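Separin (Saccharomyces cerevisiae, PDB 5U1T) is a caspase-like cysteine protease that triggers sister-chromatid separation by cleaving the MCD1/SCC1 subunit of cohesin at the onset of anaphase. Local coordinates at residues 46-51 with 79-84; 84-89 with 136-141. All coordinates share one frame; numbering follows the deposited sequence.

In the fold
Contacts 1 and 2 follow each other along helix 69-87 and have centres about 13 Å apart; their ranges overlap at Lys84, which takes part in neither. In contact 1 one face of this helix meets helix 48-64, the preceding helix in the chain; in contact 2 its last turn meets helix 129-142. Helix 91-103 touches residues of both, so four helices pack together at the N-terminal end of the modelled chain. Contact 1 lies at the surface and contact 2 is buried; a chain of another protein packs beside both. Their centres are about 66 Å and 73 Å from the chain's centre, and both lie away from Cys1497, the probable catalytic residue.

Contact 1: residues 46-51 with 79-84; sequences EDITTV and LMIIVK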
loop_
_atom_site.group_PDB
_atom_site.type_symbol
_atom_site.label_atom_id
_atom_site.label_comp_id
_atom_site.label_asym_id
_atom_site.label_seq_id
_atom_site.Cartn_x
_atom_site.Cartn_y
_atom_site.Cartn_z
ATOM N N GLU A 46 -28.493 54.327 -33.719
ATOM C CA GLU A 46 -29.001 54.360 -35.086
ATOM C C GLU A 46 -29.522 52.992 -35.521
ATOM O O GLU A 46 -30.470 52.904 -36.308
ATOM C CB GLU A 46 -27.911 54.860 -36.041
ATOM C CG GLU A 46 -27.691 56.372 -35.927
ATOM C CD GLU A 46 -26.525 56.910 -36.777
ATOM O OE1 GLU A 46 -25.384 56.395 -36.666
ATOM O OE2 GLU A 46 -26.765 57.875 -37.552
ATOM N N ASP A 47 -28.910 51.931 -34.996
ATOM C CA ASP A 47 -29.313 50.567 -35.329
ATOM C C ASP A 47 -29.450 49.720 -34.070
ATOM O O ASP A 47 -28.453 49.385 -33.433
ATOM C CB ASP A 47 -28.300 49.947 -36.297
ATOM C CG ASP A 47 -28.766 48.616 -36.885
ATOM O OD1 ASP A 47 -29.990 48.334 -36.888
ATOM O OD2 ASP A 47 -27.880 47.850 -37.349
ATOM N N ILE A 48 -30.689 49.377 -33.717
ATOM C CA ILE A 48 -30.990 48.697 -32.455
ATOM C C ILE A 48 -30.456 47.270 -32.453
ATOM O O ILE A 48 -30.200 46.698 -31.400
ATOM C CB ILE A 48 -32.510 48.674 -32.170
ATOM C CG1 ILE A 48 -32.796 48.205 -30.741
ATOM C CG2 ILE A 48 -33.231 47.794 -33.169
ATOM C CD1 ILE A 48 -32.458 49.219 -29.687
ATOM N N THR A 49 -30.278 46.709 -33.645
ATOM C CA THR A 49 -29.809 45.335 -33.790
ATOM C C THR A 49 -28.387 45.183 -33.240
ATOM O O THR A 49 -28.015 44.115 -32.752
ATOM C CB THR A 49 -29.870 44.882 -35.270
ATOM O OG1 THR A 49 -29.055 45.736 -36.075
ATOM C CG2 THR A 49 -31.301 44.959 -35.791
ATOM N N THR A 50 -27.614 46.263 -33.293
ATOM C CA THR A 50 -26.293 46.309 -32.666
ATOM C C THR A 50 -26.379 46.113 -31.157
ATOM O O THR A 50 -25.582 45.386 -30.550
ATOM C CB THR A 50 -25.602 47.649 -32.944
ATOM O OG1 THR A 50 -25.379 47.779 -34.349
ATOM C CG2 THR A 50 -24.280 47.732 -32.223
ATOM N N VAL A 51 -27.352 46.789 -30.558
ATOM C CA VAL A 51 -27.567 46.742 -29.121
ATOM C C VAL A 51 -27.974 45.327 -28.711
ATOM O O VAL A 51 -27.474 44.789 -27.714
ATOM C CB VAL A 51 -28.644 47.785 -28.681
ATOM C CG1 VAL A 51 -29.104 47.544 -27.259
ATOM C CG2 VAL A 51 -28.104 49.199 -28.821
ATOM N N LEU A 79 -34.226 47.409 -19.424
ATOM C CA LEU A 79 -35.496 48.029 -19.046
ATOM C C LEU A 79 -35.508 49.491 -19.434
ATOM O O LEU A 79 -36.522 50.005 -19.882
ATOM C CB LEU A 79 -35.749 47.901 -17.552
ATOM C CG LEU A 79 -36.187 46.537 -17.048
ATOM C CD1 LEU A 79 -36.504 46.605 -15.567
ATOM C CD2 LEU A 79 -37.366 46.026 -17.846
ATOM N N MET A 80 -34.365 50.147 -19.276
ATOM C CA MET A 80 -34.241 51.536 -19.661
ATOM C C MET A 80 -34.330 51.684 -21.175
ATOM O O MET A 80 -34.870 52.662 -21.671
ATOM C CB MET A 80 -32.933 52.135 -19.139
ATOM C CG MET A 80 -32.902 53.675 -19.161
ATOM S SD MET A 80 -34.341 54.477 -18.379
ATOM C CE MET A 80 -33.994 56.228 -18.623
ATOM N N ILE A 81 -33.809 50.710 -21.908
ATOM C CA ILE A 81 -33.896 50.711 -23.372
ATOM C C ILE A 81 -35.345 50.636 -23.842
ATOM O O ILE A 81 -35.757 51.356 -24.760
ATOM C CB ILE A 81 -33.100 49.542 -23.970
ATOM C CG1 ILE A 81 -31.603 49.807 -23.785
ATOM C CG2 ILE A 81 -33.468 49.326 -25.439
ATOM C CD1 ILE A 81 -30.724 48.737 -24.296
ATOM N N ILE A 82 -36.107 49.765 -23.193
ATOM C CA ILE A 82 -37.519 49.599 -23.486
ATOM C C ILE A 82 -38.306 50.897 -23.236
ATOM O O ILE A 82 -39.076 51.317 -24.102
ATOM C CB ILE A 82 -38.114 48.422 -22.659
ATOM C CG1 ILE A 82 -37.482 47.099 -23.111
ATOM C CG2 ILE A 82 -39.641 48.359 -22.771
ATOM C CD1 ILE A 82 -37.790 45.914 -22.214
ATOM N N VAL A 83 -38.111 51.553 -22.087
ATOM C CA VAL A 83 -38.887 52.772 -21.805
ATOM C C VAL A 83 -38.484 53.914 -22.747
ATOM O O VAL A 83 -39.351 54.683 -23.190
ATOM C CB VAL A 83 -38.756 53.247 -20.323
ATOM C CG1 VAL A 83 -39.326 52.213 -19.372
ATOM C CG2 VAL A 83 -37.327 53.506 -19.972
ATOM N N LYS A 84 -37.191 54.000 -23.075
ATOM C CA LYS A 84 -36.711 55.005 -24.017
ATOM C C LYS A 84 -37.342 54.805 -25.386
ATOM O O LYS A 84 -37.611 55.770 -26.091
ATOM C CB LYS A 84 -35.193 54.986 -24.129
ATOM C CG LYS A 84 -34.524 55.434 -22.859
ATOM C CD LYS A 84 -33.238 56.199 -23.097
ATOM C CE LYS A 84 -32.385 56.199 -21.830
ATOM N NZ LYS A 84 -31.315 57.259 -21.840
#
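Between Val51 and Ile81 there is no ring, amide or other flat group with faces to cover; the two side chains reach for each other tip to tip and meet methyl to methyl. Val51 CG1 stands 3.6 Å from Ile81 CD1. Ile81 gets this far because its CG1 branch lies anti to the carbonyl carbon and the chain is then fully extended (chi2 179°), which carries CD1 outward from the helix. On the other side CG1 of Val51, anti to the backbone N (chi1 167°), supplies the facing methyl. The second branch of Ile81 is used as well, more loosely: its CG2 lies 4.4 Å from Ile48 CD1. One isoleucine thus spans two residues placed about a turn apart on the opposing segment. The two segments run in nearly opposite directions and belong to successive helices, 48-64 and 69-87, joined by a short connection, so that they form an antiparallel helical hairpin, with this contact near its open end. No hydrogen bond crosses between the segments. The backbones stay well apart, with 9.4 Å between the CA atoms of Val51 and Ile81, and only 92 Å² is buried in all. Ile48 also rests on Glu97 of helix 91-103, while Leu79 and Val83 pack against helix 129-142 and against a chain of another protein.

Contact 2: residues 84-89 with 136-141; sequences KLINNN and ALQIIL
Gln138, whose aliphatic part packs on Ile86, directs its OE1 to a hydrogen bond with the backbone of another protein's chain. The side chain does two things: CG leans on CG2 of Ile86 at 4.2 Å, while the amide oxygen, at a buried position, is satisfied by the neighbouring protein. With CG anti to the backbone N, the chain bends at chi2 (64°), so that the amide end turns away from a fully extended course. Ile86 carries the contact with both of its branches. Besides the CG2 methyl set on Gln138, its extended CG1 arm brings CD1 to 3.9 Å from CG1 of Ile139, and these two isoleucine side chains cross at about a right angle. Ile139 does not point straight at the opposite segment; its CG1, anti to the carbonyl carbon (chi1 -63°), is the part that closes the distance. The backbones come within 7.4 Å, measured between the CA atoms of Ile86 and Ile139, and the two segments run in roughly the same direction. Helix 91-103 touches both, Ala94 meeting Ile86 and Ile98 meeting Ile139, and the other protein's chain also supplies an apolar side chain to Ile86. Just beyond Ile86, helix 69-87 stops in a Schellman motif, in which Asn89 N bonds to Ile86 O at 2.9 Å and Asn89, at positive phi, is the C-prime residue, where the chain turns into helix 91-103.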
loop_
_atom_site.group_PDB
_atom_site.type_symbol
_atom_site.label_atom_id
_atom_site.label_comp_id
_atom_site.label_asym_id
_atom_site.label_seq_id
_atom_site.Cartn_x
_atom_site.Cartn_y
_atom_site.Cartn_z
ATOM N N LYS A 84 -37.191 54.000 -23.075
ATOM C CA LYS A 84 -36.711 55.005 -24.017
ATOM C C LYS A 84 -37.342 54.805 -25.386
ATOM O O LYS A 84 -37.611 55.770 -26.091
ATOM C CB LYS A 84 -35.193 54.986 -24.129
ATOM C CG LYS A 84 -34.524 55.434 -22.859
ATOM C CD LYS A 84 -33.238 56.199 -23.097
ATOM C CE LYS A 84 -32.385 56.199 -21.830
ATOM N NZ LYS A 84 -31.315 57.259 -21.840
ATOM N N LEU A 85 -37.584 53.552 -25.752
ATOM C CA LEU A 85 -38.327 53.228 -26.961
ATOM C C LEU A 85 -39.772 53.679 -26.850
ATOM O O LEU A 85 -40.332 54.218 -27.797
ATOM C CB LEU A 85 -38.278 51.722 -27.238
ATOM C CG LEU A 85 -36.927 51.203 -27.721
ATOM C CD1 LEU A 85 -36.878 49.688 -27.708
ATOM C CD2 LEU A 85 -36.632 51.747 -29.092
ATOM N N ILE A 86 -40.381 53.422 -25.699
ATOM C CA ILE A 86 -41.765 53.816 -25.464
ATOM C C ILE A 86 -41.931 55.332 -25.569
ATOM O O ILE A 86 -42.824 55.802 -26.264
ATOM C CB ILE A 86 -42.271 53.323 -24.089
ATOM C CG1 ILE A 86 -42.306 51.795 -24.073
ATOM C CG2 ILE A 86 -43.647 53.884 -23.776
ATOM C CD1 ILE A 86 -42.710 51.185 -22.749
ATOM N N ASN A 87 -41.059 56.095 -24.913
ATOM C CA ASN A 87 -41.169 57.548 -24.947
ATOM C C ASN A 87 -40.954 58.098 -26.343
ATOM O O ASN A 87 -41.502 59.137 -26.684
ATOM C CB ASN A 87 -40.182 58.204 -23.991
ATOM C CG ASN A 87 -40.418 57.819 -22.536
ATOM O OD1 ASN A 87 -41.540 57.483 -22.148
ATOM N ND2 ASN A 87 -39.359 57.877 -21.721
ATOM N N ASN A 88 -40.176 57.417 -27.169
ATOM C CA ASN A 88 -39.985 57.899 -28.529
ATOM C C ASN A 88 -40.949 57.255 -29.500
ATOM O O ASN A 88 -40.785 57.353 -30.714
ATOM C CB ASN A 88 -38.554 57.671 -28.979
ATOM C CG ASN A 88 -37.600 58.667 -28.372
ATOM O OD1 ASN A 88 -37.902 59.854 -28.297
ATOM N ND2 ASN A 88 -36.447 58.193 -27.921
ATOM N N ASN A 89 -41.950 56.594 -28.939
ATOM C CA ASN A 89 -43.070 56.033 -29.690
ATOM C C ASN A 89 -42.715 54.906 -30.659
ATOM O O ASN A 89 -43.380 54.728 -31.696
ATOM C CB ASN A 89 -43.788 57.134 -30.454
ATOM C CG ASN A 89 -45.262 57.070 -30.260
ATOM O OD1 ASN A 89 -45.746 57.237 -29.137
ATOM N ND2 ASN A 89 -46.003 56.813 -31.346
ATOM N N ALA A 136 -45.444 46.258 -20.353
ATOM C CA ALA A 136 -46.249 45.578 -21.343
ATOM C C ALA A 136 -47.666 46.138 -21.346
ATOM O O ALA A 136 -48.278 46.299 -22.412
ATOM C CB ALA A 136 -46.258 44.079 -21.089
ATOM N N LEU A 137 -48.196 46.443 -20.169
ATOM C CA LEU A 137 -49.530 47.044 -20.098
ATOM C C LEU A 137 -49.522 48.452 -20.687
ATOM O O LEU A 137 -50.466 48.846 -21.365
ATOM C CB LEU A 137 -50.048 47.076 -18.663
ATOM C CG LEU A 137 -50.449 45.715 -18.096
ATOM C CD1 LEU A 137 -50.971 45.848 -16.687
ATOM C CD2 LEU A 137 -51.462 45.022 -18.972
ATOM N N GLN A 138 -48.451 49.198 -20.433
ATOM C CA GLN A 138 -48.274 50.527 -21.012
ATOM C C GLN A 138 -48.336 50.444 -22.527
ATOM O O GLN A 138 -49.047 51.223 -23.167
ATOM C CB GLN A 138 -46.942 51.148 -20.558
ATOM C CG GLN A 138 -46.596 52.527 -21.139
ATOM C CD GLN A 138 -47.569 53.629 -20.718
ATOM O OE1 GLN A 138 -48.313 53.489 -19.743
ATOM N NE2 GLN A 138 -47.567 54.732 -21.467
ATOM N N ILE A 139 -47.610 49.485 -23.096
ATOM C CA ILE A 139 -47.568 49.294 -24.540
ATOM C C ILE A 139 -48.954 48.936 -25.081
ATOM O O ILE A 139 -49.409 49.552 -26.049
ATOM C CB ILE A 139 -46.530 48.210 -24.930
ATOM C CG1 ILE A 139 -45.128 48.669 -24.524
ATOM C CG2 ILE A 139 -46.559 47.939 -26.419
ATOM C CD1 ILE A 139 -44.041 47.672 -24.798
ATOM N N ILE A 140 -49.634 47.974 -24.448
ATOM C CA ILE A 140 -50.980 47.565 -24.875
ATOM C C ILE A 140 -51.911 48.771 -24.867
ATOM O O ILE A 140 -52.783 48.946 -25.739
ATOM C CB ILE A 140 -51.561 46.458 -23.967
ATOM C CG1 ILE A 140 -50.678 45.211 -24.011
ATOM C CG2 ILE A 140 -52.976 46.098 -24.390
ATOM C CD1 ILE A 140 -51.097 44.127 -23.054
ATOM N N LEU A 141 -51.709 49.628 -23.880
ATOM C CA LEU A 141 -52.467 50.855 -23.807
ATOM C C LEU A 141 -52.143 51.796 -24.963
ATOM O O LEU A 141 -53.039 52.217 -25.677
ATOM C CB LEU A 141 -52.203 51.543 -22.480
ATOM C CG LEU A 141 -53.148 52.704 -22.252
ATOM C CD1 LEU A 141 -54.575 52.195 -22.294
ATOM C CD2 LEU A 141 -52.817 53.327 -20.918
#